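Local coordinates for protein cleavage stimulation factor 77 (Encephalitozoon cuniculi, PDB 2UY1) that probably serves as a helical-repeat scaffold in the cleavage and polyadenylation of pre-mRNA 3' ends and may bind mRNA, at residues W50-Y53 with I54-V57; Y222-I226 with G227-K231; F322-C325 with A326-Y330; I391-E394 with F395-S399; R404-V407 with D408-M411. One frame throughout, in Å; residues are numbered along the deposited sequence.

Contact 1 (W50-Y53 with I54-V57); sequences WMLY and IEYV
SD of M51 meets the terminal methyl CD1 of I54 at 3.7 Å, the two side chains running alongside each other in the same direction. A bend in the methionine at chi2 (-48°) puts the sulphur there. One position further on, L52 and E55 also lie flank to flank: the methyl CD2 of L52 sits 3.4 Å from OE1 of E55, an apolar group against a carboxylate oxygen. V57 turns CG1 back onto the carbonyl of its own bonding partner, 3.4 Å from O of Y53. Under these side chains runs ordinary helical bonding, each N-H reaching four residues back; the hydrogen bond from N of Y56 to O of L52 spans 2.8 Å and is nearly straight at 172°. Further out, helix 47-57 is packed on several sides. W50 bonds through NE1 to O of S44, the rings of W50 and Y53 meet F78 and F37, respectively, edge-to-face, and Y56 OH bonds to E34. L52 rests on M18 and R22 of helix 14-26, while I54 lies on Y71 and T74 of helix 69-78. The backbone thus makes the turn, and the aromatic side chains send their specific bonding outward, tying this helix to its neighbours in the alpha-helical repeat array.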
# COMPACT_ATOMS: atom_id res chain seq x y z
N TRP B 50 -12.25 -37.10 -36.91
CA TRP B 50 -13.34 -38.05 -36.90
C TRP B 50 -14.11 -37.91 -38.18
O TRP B 50 -14.33 -38.85 -38.85
CB TRP B 50 -14.19 -37.90 -35.64
CG TRP B 50 -13.53 -38.45 -34.41
CD1 TRP B 50 -12.61 -37.84 -33.67
CD2 TRP B 50 -13.73 -39.73 -33.82
NE1 TRP B 50 -12.21 -38.63 -32.67
CE2 TRP B 50 -12.91 -39.80 -32.72
CE3 TRP B 50 -14.53 -40.81 -34.12
CZ2 TRP B 50 -12.85 -40.91 -31.91
CZ3 TRP B 50 -14.48 -41.90 -33.33
CH2 TRP B 50 -13.65 -41.96 -32.24
N MET B 51 -14.46 -36.72 -38.55
CA MET B 51 -15.22 -36.53 -39.79
C MET B 51 -14.44 -36.96 -41.03
O MET B 51 -15.01 -37.45 -42.00
CB MET B 51 -15.67 -35.08 -39.91
CG MET B 51 -16.72 -34.69 -38.88
SD MET B 51 -18.09 -35.87 -38.72
CE MET B 51 -19.24 -34.80 -37.84
N LEU B 52 -13.13 -36.79 -40.99
CA LEU B 52 -12.24 -37.25 -42.04
C LEU B 52 -12.09 -38.77 -42.03
O LEU B 52 -11.91 -39.39 -43.10
CB LEU B 52 -10.87 -36.57 -41.90
CG LEU B 52 -10.90 -35.22 -42.63
CD1 LEU B 52 -10.10 -34.14 -41.86
CD2 LEU B 52 -10.44 -35.39 -44.09
N TYR B 53 -12.16 -39.36 -40.84
CA TYR B 53 -12.21 -40.79 -40.71
C TYR B 53 -13.44 -41.34 -41.43
O TYR B 53 -13.35 -42.37 -42.10
CB TYR B 53 -12.22 -41.22 -39.25
CG TYR B 53 -12.23 -42.71 -39.12
CD1 TYR B 53 -11.16 -43.48 -39.61
CD2 TYR B 53 -13.31 -43.37 -38.51
CE1 TYR B 53 -11.16 -44.86 -39.49
CE2 TYR B 53 -13.33 -44.75 -38.40
CZ TYR B 53 -12.25 -45.49 -38.89
OH TYR B 53 -12.24 -46.85 -38.76
N ILE B 54 -14.55 -40.61 -41.30
CA ILE B 54 -15.81 -40.88 -42.00
C ILE B 54 -15.65 -40.70 -43.52
O ILE B 54 -15.98 -41.62 -44.29
CB ILE B 54 -17.02 -40.03 -41.44
CG1 ILE B 54 -17.33 -40.37 -39.97
CG2 ILE B 54 -18.29 -40.26 -42.27
CD1 ILE B 54 -18.45 -39.49 -39.39
N GLU B 55 -15.13 -39.54 -43.95
CA GLU B 55 -14.82 -39.34 -45.38
C GLU B 55 -13.96 -40.51 -45.95
O GLU B 55 -14.35 -41.12 -46.93
CB GLU B 55 -14.17 -37.96 -45.63
CG GLU B 55 -14.43 -37.38 -47.03
CD GLU B 55 -13.23 -36.61 -47.60
OE1 GLU B 55 -12.46 -36.01 -46.80
OE2 GLU B 55 -13.06 -36.61 -48.86
N TYR B 56 -12.84 -40.83 -45.30
CA TYR B 56 -12.05 -42.02 -45.64
C TYR B 56 -12.82 -43.38 -45.66
O TYR B 56 -12.76 -44.10 -46.66
CB TYR B 56 -10.77 -42.13 -44.81
CG TYR B 56 -9.93 -43.37 -45.12
CD1 TYR B 56 -9.39 -43.55 -46.40
CD2 TYR B 56 -9.70 -44.36 -44.15
CE1 TYR B 56 -8.63 -44.69 -46.70
CE2 TYR B 56 -8.94 -45.48 -44.44
CZ TYR B 56 -8.41 -45.65 -45.72
OH TYR B 56 -7.66 -46.75 -46.03
N VAL B 57 -13.52 -43.72 -44.58
CA VAL B 57 -14.29 -44.97 -44.55
C VAL B 57 -15.34 -45.04 -45.70
O VAL B 57 -15.61 -46.11 -46.25
CB VAL B 57 -14.92 -45.21 -43.14
CG1 VAL B 57 -16.07 -44.26 -42.88
CG2 VAL B 57 -15.35 -46.66 -42.96

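Contact 2 (Y222-I226 with G227-K231); sequences YLIGI and GQKEK
The carboxamide of Q228 is covered on one face by two aliphatic groups from the helix end before it. CD1 of I226 stands over that face, 3.7 Å from NE2 of Q228, and CD2 of L223 approaches from the same side but further out, 3.6 Å from OE1 of Q228. At the nitrogen, NE2 bonds to OE2 of E195 on helix 193-208, which fixes how the amide is turned. All this hangs on a Schellman motif that ends helix 213-225, with G227 as its C-prime residue at positive phi (79°). N of Q228 donates to O of L223 at 2.6 Å, and inside that loop N of G227 bonds to O of I224 at 3.1 Å, coming from above the carbonyl plane. The L223-Q228 contact joins the C3 and C'' positions, where this motif commonly pairs side chains. I226 has CG1 turned in between its backbone N and carbonyl carbon (chi1 63°), which swings CG1 and CD1 toward the amide face. Q228 is also the N-cap residue of helix 229-242, so only I226, G227 and Q228 separate the two helices. Their side chains still meet: K229, whose NZ bonds to O of V255, brings CG within 4.2 Å of CG1 of I224, and CD1 of L223 presses on the aliphatic stem of K231, 3.7 Å from its CG.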
# COMPACT_ATOMS: atom_id res chain seq x y z
N TYR B 222 -10.71 -32.93 -11.03
CA TYR B 222 -11.96 -33.66 -11.23
C TYR B 222 -11.77 -35.16 -11.00
O TYR B 222 -12.54 -35.80 -10.28
CB TYR B 222 -12.52 -33.41 -12.62
CG TYR B 222 -13.66 -34.35 -12.91
CD1 TYR B 222 -14.90 -34.17 -12.29
CD2 TYR B 222 -13.49 -35.44 -13.77
CE1 TYR B 222 -15.98 -35.05 -12.54
CE2 TYR B 222 -14.56 -36.31 -14.02
CZ TYR B 222 -15.79 -36.11 -13.40
OH TYR B 222 -16.83 -36.99 -13.64
N LEU B 223 -10.72 -35.71 -11.60
CA LEU B 223 -10.45 -37.14 -11.55
C LEU B 223 -10.14 -37.59 -10.14
O LEU B 223 -10.55 -38.69 -9.76
CB LEU B 223 -9.27 -37.49 -12.44
CG LEU B 223 -9.65 -37.67 -13.91
CD1 LEU B 223 -8.36 -37.88 -14.70
CD2 LEU B 223 -10.69 -38.80 -14.18
N ILE B 224 -9.44 -36.75 -9.37
CA ILE B 224 -9.07 -37.04 -7.97
C ILE B 224 -10.35 -37.11 -7.13
O ILE B 224 -10.48 -37.93 -6.24
CB ILE B 224 -8.06 -35.99 -7.42
CG1 ILE B 224 -6.67 -36.15 -8.07
CG2 ILE B 224 -7.95 -36.02 -5.90
CD1 ILE B 224 -5.55 -35.23 -7.46
N GLY B 225 -11.31 -36.26 -7.44
CA GLY B 225 -12.52 -36.14 -6.61
C GLY B 225 -13.49 -37.26 -6.87
O GLY B 225 -14.32 -37.57 -6.01
N ILE B 226 -13.37 -37.89 -8.05
CA ILE B 226 -14.11 -39.14 -8.33
C ILE B 226 -13.37 -40.41 -8.03
O ILE B 226 -13.86 -41.50 -8.34
CB ILE B 226 -14.75 -39.23 -9.76
CG1 ILE B 226 -13.72 -39.21 -10.90
CG2 ILE B 226 -15.86 -38.21 -9.90
CD1 ILE B 226 -14.44 -39.31 -12.28
N GLY B 227 -12.23 -40.29 -7.37
CA GLY B 227 -11.47 -41.45 -6.98
C GLY B 227 -10.65 -42.04 -8.13
O GLY B 227 -10.31 -43.23 -8.10
N GLN B 228 -10.36 -41.24 -9.16
CA GLN B 228 -9.53 -41.74 -10.29
C GLN B 228 -8.15 -41.06 -10.38
O GLN B 228 -7.73 -40.61 -11.45
CB GLN B 228 -10.30 -41.71 -11.65
CG GLN B 228 -11.30 -42.83 -11.82
CD GLN B 228 -12.38 -42.57 -12.88
OE1 GLN B 228 -12.11 -42.12 -14.02
NE2 GLN B 228 -13.64 -42.87 -12.50
N LYS B 229 -7.45 -41.02 -9.24
CA LYS B 229 -6.13 -40.41 -9.13
C LYS B 229 -5.02 -41.01 -10.00
O LYS B 229 -4.15 -40.28 -10.45
CB LYS B 229 -5.68 -40.35 -7.67
CG LYS B 229 -4.37 -39.60 -7.48
CD LYS B 229 -4.24 -39.09 -6.04
CE LYS B 229 -2.92 -38.41 -5.78
NZ LYS B 229 -2.95 -37.80 -4.39
N GLU B 230 -5.03 -42.32 -10.21
CA GLU B 230 -4.13 -42.93 -11.18
C GLU B 230 -4.33 -42.34 -12.60
O GLU B 230 -3.36 -42.02 -13.28
CB GLU B 230 -4.27 -44.46 -11.17
CG GLU B 230 -3.48 -45.13 -10.05
CD GLU B 230 -4.04 -46.51 -9.66
OE1 GLU B 230 -3.77 -47.51 -10.38
OE2 GLU B 230 -4.75 -46.59 -8.63
N LYS B 231 -5.59 -42.19 -13.02
CA LYS B 231 -5.88 -41.52 -14.30
C LYS B 231 -5.44 -40.05 -14.25
O LYS B 231 -4.90 -39.54 -15.21
CB LYS B 231 -7.37 -41.67 -14.71
CG LYS B 231 -7.70 -41.23 -16.16
CD LYS B 231 -9.11 -41.67 -16.64
CE LYS B 231 -9.65 -40.80 -17.80
NZ LYS B 231 -8.59 -40.21 -18.79

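Contact 3 (F322-C325 with A326-Y330); sequences FIYC and AFIEY
N of I328 donates to O of Y324 at 2.9 Å with an angle of 169°, the shortest of the four backbone bonds that join these two turns of helix 319-333. The same pair meets again through side chains. CG1 of I328 lies over one face of the Y324 ring, a CH-pi contact 3.9 Å from the centroid and displaced toward the rim on the hydroxyl side. CD1 of I328 folds back along the ring (chi2 -54°) and reaches 3.7 Å from CE1 of Y324. A second CH-pi contact joins I323 and F327, which lie flank to flank: CG2 of I323 is 4.0 Å from the F327 centroid. O of I323 sits against the same face, 3.4 Å from CG of F327, while also accepting that residue's N-H at 3.1 Å. E329 leans its CG against O of C325 and carries its carboxylate away to a salt bridge with R306. Helices close in around the turn: Y324 and C325 rest on L293 of helix 282-300 and F305 of helix 302-311, and I323 on L355 and L356 of helix 354-367. OH of Y330 is hydrogen-bonded to the backbone of the other protein chain. Two rings, each with one face covered by an aliphatic branch of their own helix, and one acidic group paired with R306, which probably keeps it ionised, give a largely apolar core segment next to the partner chain.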
# COMPACT_ATOMS: atom_id res chain seq x y z
N PHE B 322 16.09 -18.83 2.64
CA PHE B 322 16.41 -18.61 4.06
C PHE B 322 15.21 -18.06 4.81
O PHE B 322 15.00 -18.44 5.93
CB PHE B 322 17.54 -17.58 4.20
CG PHE B 322 18.90 -18.05 3.70
CD1 PHE B 322 19.74 -18.77 4.53
CD2 PHE B 322 19.32 -17.75 2.41
CE1 PHE B 322 21.01 -19.19 4.08
CE2 PHE B 322 20.59 -18.14 1.94
CZ PHE B 322 21.44 -18.85 2.80
N ILE B 323 14.52 -17.07 4.24
CA ILE B 323 13.33 -16.46 4.82
C ILE B 323 12.21 -17.49 4.92
O ILE B 323 11.51 -17.57 5.93
CB ILE B 323 12.82 -15.27 3.94
CG1 ILE B 323 13.89 -14.19 3.72
CG2 ILE B 323 11.48 -14.71 4.46
CD1 ILE B 323 13.41 -13.07 2.71
N TYR B 324 12.02 -18.28 3.86
CA TYR B 324 11.06 -19.38 3.95
C TYR B 324 11.37 -20.37 5.08
O TYR B 324 10.47 -20.77 5.82
CB TYR B 324 10.98 -20.07 2.61
CG TYR B 324 10.34 -21.41 2.68
CD1 TYR B 324 8.95 -21.56 2.65
CD2 TYR B 324 11.15 -22.54 2.81
CE1 TYR B 324 8.40 -22.81 2.75
CE2 TYR B 324 10.62 -23.79 2.90
CZ TYR B 324 9.27 -23.93 2.86
OH TYR B 324 8.78 -25.22 2.94
N CYS B 325 12.63 -20.79 5.21
CA CYS B 325 13.01 -21.77 6.28
C CYS B 325 12.85 -21.21 7.67
O CYS B 325 12.60 -21.97 8.62
CB CYS B 325 14.46 -22.26 6.16
SG CYS B 325 14.68 -23.39 4.75
N ALA B 326 13.13 -19.91 7.81
CA ALA B 326 12.99 -19.25 9.13
C ALA B 326 11.51 -19.22 9.56
O ALA B 326 11.13 -19.48 10.74
CB ALA B 326 13.59 -17.86 9.10
N PHE B 327 10.66 -18.96 8.57
CA PHE B 327 9.22 -18.95 8.80
C PHE B 327 8.69 -20.36 9.08
O PHE B 327 7.83 -20.54 9.86
CB PHE B 327 8.46 -18.43 7.61
CG PHE B 327 8.54 -16.93 7.35
CD1 PHE B 327 8.97 -16.01 8.30
CD2 PHE B 327 8.04 -16.45 6.12
CE1 PHE B 327 8.97 -14.64 8.03
CE2 PHE B 327 8.04 -15.06 5.83
CZ PHE B 327 8.54 -14.16 6.77
N ILE B 328 9.10 -21.37 8.34
CA ILE B 328 8.68 -22.71 8.76
C ILE B 328 9.13 -23.02 10.21
O ILE B 328 8.40 -23.69 10.92
CB ILE B 328 9.31 -23.80 7.91
CG1 ILE B 328 8.89 -23.71 6.43
CG2 ILE B 328 9.04 -25.15 8.57
CD1 ILE B 328 7.41 -23.68 6.18
N GLU B 329 10.32 -22.59 10.60
CA GLU B 329 10.87 -23.05 11.84
C GLU B 329 10.10 -22.34 12.90
O GLU B 329 9.71 -22.95 13.85
CB GLU B 329 12.37 -22.81 11.99
CG GLU B 329 13.23 -23.76 11.19
CD GLU B 329 13.39 -25.18 11.83
OE1 GLU B 329 12.97 -25.45 12.98
OE2 GLU B 329 14.00 -26.03 11.15
N TYR B 330 9.83 -21.05 12.71
CA TYR B 330 8.99 -20.33 13.69
C TYR B 330 7.56 -20.93 13.87
O TYR B 330 7.19 -21.28 14.97
CB TYR B 330 8.91 -18.81 13.40
CG TYR B 330 8.09 -18.13 14.46
CD1 TYR B 330 8.54 -18.12 15.79
CD2 TYR B 330 6.84 -17.58 14.17
CE1 TYR B 330 7.78 -17.54 16.82
CE2 TYR B 330 6.06 -16.98 15.21
CZ TYR B 330 6.55 -16.99 16.52
OH TYR B 330 5.85 -16.39 17.56

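Contact 4 (I391-E394 with F395-S399); sequences IEYE and FMVGS
I391 takes the N-H of F395 on its carbonyl oxygen, N to O 3.1 Å, and opens the last turns of helix 384-397. At E392 the side chain bends at chi2 (76°) and slants across M396, leaving OE2 of E392 3.7 Å from SD of M396, a carboxylate oxygen against a sulphur. Y393 offers a face of its ring: CG2 of V397 stands over it in a CH-pi contact, 3.9 Å from the centroid and 18° off the normal, while N of V397 bonds to O of Y393 almost straight. An aromatic side chain of the other protein chain packs on Y393 as well. The side chain of E394, bent at chi2, curls toward the chain that leaves the helix, and OE2 of E394 accepts the N-H of S399 at 2.7 Å on its anti side, 35° out of the carboxylate plane. A water donates to the same OE2 and also bonds to OG of S399, each at 2.7 Å. The fit is close, CA of G398 lying 3.2 Å from OE2 of E394, and the backbone bond from N of G398 to O of E394 is weak. OE1 of E394 forms a salt bridge with R374. S399 in turn is the N-cap of helix 400-415, its OG bonding to N of L402. One buried carboxylate thus ties together an arginine, a water and the backbone of the interhelical link; with the arginine and two donors around it, it is probably ionised, and its bond to N of S399 and the shared water would help position the capping serine.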
# COMPACT_ATOMS: atom_id res chain seq x y z
N ILE B 391 9.21 3.48 14.01
CA ILE B 391 8.64 4.73 14.57
C ILE B 391 7.25 4.47 15.15
O ILE B 391 6.90 5.01 16.22
CB ILE B 391 8.60 5.90 13.45
CG1 ILE B 391 10.03 6.44 13.18
CG2 ILE B 391 7.57 7.06 13.86
CD1 ILE B 391 10.26 7.16 11.78
N GLU B 392 6.42 3.71 14.45
CA GLU B 392 5.05 3.43 14.93
C GLU B 392 5.07 2.55 16.19
O GLU B 392 4.38 2.84 17.19
CB GLU B 392 4.20 2.74 13.86
CG GLU B 392 2.71 2.29 14.34
CD GLU B 392 1.68 3.44 14.45
OE1 GLU B 392 2.07 4.64 14.47
OE2 GLU B 392 0.46 3.18 14.52
N TYR B 393 5.88 1.51 16.14
CA TYR B 393 6.17 0.69 17.40
C TYR B 393 6.63 1.47 18.66
O TYR B 393 6.08 1.31 19.75
CB TYR B 393 7.18 -0.37 17.05
CG TYR B 393 7.38 -1.42 18.16
CD1 TYR B 393 6.62 -2.58 18.17
CD2 TYR B 393 8.29 -1.22 19.17
CE1 TYR B 393 6.82 -3.57 19.14
CE2 TYR B 393 8.49 -2.19 20.17
CZ TYR B 393 7.76 -3.34 20.13
OH TYR B 393 7.92 -4.30 21.10
N GLU B 394 7.72 2.21 18.55
CA GLU B 394 8.15 3.21 19.59
C GLU B 394 7.08 4.16 20.14
O GLU B 394 6.91 4.28 21.39
CB GLU B 394 9.36 4.02 19.05
CG GLU B 394 10.18 4.73 20.13
CD GLU B 394 10.64 3.75 21.19
OE1 GLU B 394 10.97 2.64 20.81
OE2 GLU B 394 10.69 4.09 22.38
N PHE B 395 6.34 4.86 19.24
CA PHE B 395 5.17 5.60 19.65
C PHE B 395 4.12 4.80 20.46
O PHE B 395 3.53 5.31 21.41
CB PHE B 395 4.51 6.30 18.45
CG PHE B 395 3.51 7.38 18.83
CD1 PHE B 395 3.91 8.70 18.99
CD2 PHE B 395 2.15 7.08 19.04
CE1 PHE B 395 2.98 9.71 19.29
CE2 PHE B 395 1.25 8.07 19.36
CZ PHE B 395 1.63 9.39 19.51
N MET B 396 3.81 3.59 20.03
CA MET B 396 2.78 2.80 20.72
C MET B 396 3.24 2.25 22.09
O MET B 396 2.56 2.44 23.13
CB MET B 396 2.24 1.70 19.80
CG MET B 396 1.33 2.29 18.71
SD MET B 396 0.72 1.06 17.58
CE MET B 396 -0.35 0.02 18.61
N VAL B 397 4.39 1.60 22.13
CA VAL B 397 4.82 0.98 23.36
C VAL B 397 6.22 1.35 23.88
O VAL B 397 6.72 0.71 24.83
CB VAL B 397 4.66 -0.61 23.30
CG1 VAL B 397 3.18 -0.98 23.15
CG2 VAL B 397 5.54 -1.20 22.21
N GLY B 398 6.79 2.43 23.35
CA GLY B 398 8.09 2.85 23.70
C GLY B 398 8.04 4.13 24.51
O GLY B 398 7.21 4.25 25.32
N SER B 399 8.95 5.07 24.24
CA SER B 399 8.95 6.43 24.80
C SER B 399 8.85 7.52 23.71
O SER B 399 9.21 7.33 22.58
CB SER B 399 10.17 6.69 25.72
OG SER B 399 11.40 6.68 25.03
O HOH W 1 12.06 4.04 24.69

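Contact 5 (R404-V407 with D408-M411); sequences RELV and DQKM
Q409 lays one face of its amide over O of E405, with NE2 of Q409 4.0 Å from CB of E405. L406 slants across to the same face at the other end, CD2 of L406 standing 3.9 Å from OE1 of Q409. E405 extends away from the helix, and a water bridges the gap: it donates to OE1 of E405 at 2.6 Å and accepts a weak bond from NE2 of Q409. D408 takes a similar course on the adjoining flank. With CG beside its own backbone N (chi1 -75°), the aspartate lays its carboxylate over the backbone of R404, CG of D408 lying 3.4 Å from O of R404. That oxygen is gripped twice, by N of D408 at 2.9 Å and by a second water at 2.8 Å, which also donates to OD1 of D408. In the modelled conformer of R404 the opposite charges of R404 and D408 do not pair with each other; both turn to partners on the other protein chain, R404 to an acidic side chain and D408 to a basic one. V407 and M411 make only loose contact, CG1 of V407 lying 4.4 Å from CG of M411, and both pack on the other chain too. Within its own chain, helix 400-415 packs on helix 384-397: Q409 and K410 lie on W387, L406 rests on E394, and NZ of K410 forms a salt bridge with D388 while also bonding a polar side chain of the other chain, so one helix serves both the repeat array and the interface.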
# COMPACT_ATOMS: atom_id res chain seq x y z
N ARG B 404 11.08 10.57 19.23
CA ARG B 404 11.52 11.87 18.66
C ARG B 404 12.86 11.73 17.98
O ARG B 404 13.10 12.29 16.89
CB ARG B 404 11.57 12.97 19.72
CG ARG B 404 10.26 13.64 20.04
CD ARG B 404 10.44 14.88 20.96
NE ARG B 404 9.20 15.67 20.97
CZ ARG B 404 8.93 16.58 20.06
NH1 ARG B 404 9.83 16.83 19.13
NH2 ARG B 404 7.80 17.26 20.10
N GLU B 405 13.76 10.93 18.59
CA GLU B 405 15.08 10.61 18.02
C GLU B 405 14.99 9.79 16.73
O GLU B 405 15.63 10.09 15.74
CB GLU B 405 15.97 9.88 19.03
CG GLU B 405 16.68 10.81 20.09
CD GLU B 405 17.27 10.04 21.29
OE1 GLU B 405 17.24 8.80 21.34
OE2 GLU B 405 17.73 10.69 22.21
N LEU B 406 14.15 8.76 16.70
CA LEU B 406 13.91 8.00 15.46
C LEU B 406 13.29 8.83 14.30
O LEU B 406 13.62 8.59 13.14
CB LEU B 406 12.97 6.83 15.72
CG LEU B 406 13.48 5.75 16.66
CD1 LEU B 406 12.34 4.79 16.98
CD2 LEU B 406 14.64 5.01 15.96
N VAL B 407 12.33 9.70 14.58
CA VAL B 407 11.89 10.74 13.63
C VAL B 407 13.06 11.65 13.16
O VAL B 407 13.26 11.82 11.97
CB VAL B 407 10.74 11.62 14.20
CG1 VAL B 407 10.38 12.71 13.15
CG2 VAL B 407 9.50 10.73 14.56
N ASP B 408 13.87 12.18 14.07
CA ASP B 408 15.03 13.01 13.65
C ASP B 408 15.87 12.19 12.70
O ASP B 408 16.29 12.66 11.61
CB ASP B 408 15.99 13.37 14.79
CG ASP B 408 15.47 14.43 15.72
OD1 ASP B 408 14.60 15.21 15.29
OD2 ASP B 408 15.94 14.46 16.90
N GLN B 409 16.20 10.98 13.15
CA GLN B 409 17.00 10.02 12.33
C GLN B 409 16.44 9.66 10.94
O GLN B 409 17.19 9.61 10.00
CB GLN B 409 17.30 8.73 13.11
CG GLN B 409 18.45 8.81 14.17
CD GLN B 409 18.32 7.67 15.22
OE1 GLN B 409 18.08 6.54 14.84
NE2 GLN B 409 18.45 7.98 16.51
N LYS B 410 15.15 9.37 10.83
CA LYS B 410 14.54 9.20 9.53
C LYS B 410 14.68 10.48 8.64
O LYS B 410 14.98 10.36 7.47
CB LYS B 410 13.03 8.75 9.65
CG LYS B 410 12.54 8.09 8.41
CD LYS B 410 11.05 8.12 8.18
CE LYS B 410 10.85 7.56 6.74
NZ LYS B 410 9.46 7.67 6.29
N MET B 411 14.41 11.68 9.18
CA MET B 411 14.53 12.94 8.36
C MET B 411 15.95 13.20 7.89
O MET B 411 16.14 13.67 6.73
CB MET B 411 13.99 14.18 9.08
CG MET B 411 12.54 14.05 9.57
SD MET B 411 11.39 13.75 8.21
CE MET B 411 11.19 11.97 8.29
O HOH W 2 11.75 14.70 16.63
O HOH W 3 18.28 7.24 19.51

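All five contacts are local turns of an elongated all-helical chain and follow one another in sequence order. Contact 1, on helix 47-57, lies about 33 Å from contact 2 between centres and about 80 Å from contact 5, across the centre of the chain. Contact 2 marks the junction of helices 213-225 and 229-242; contact 3 is on helix 319-333, its centre about 34 Å from that of contact 2. Contacts 4 and 5 sit on consecutive helices 384-397 and 400-415, with centres about 12 Å apart, and touch where CD1 of I391 lies 3.8 Å from CD of K410. Contacts 2 to 5 come within reach of the other protein chain, whereas contact 1 does not, so the partner chain is met along the later helices.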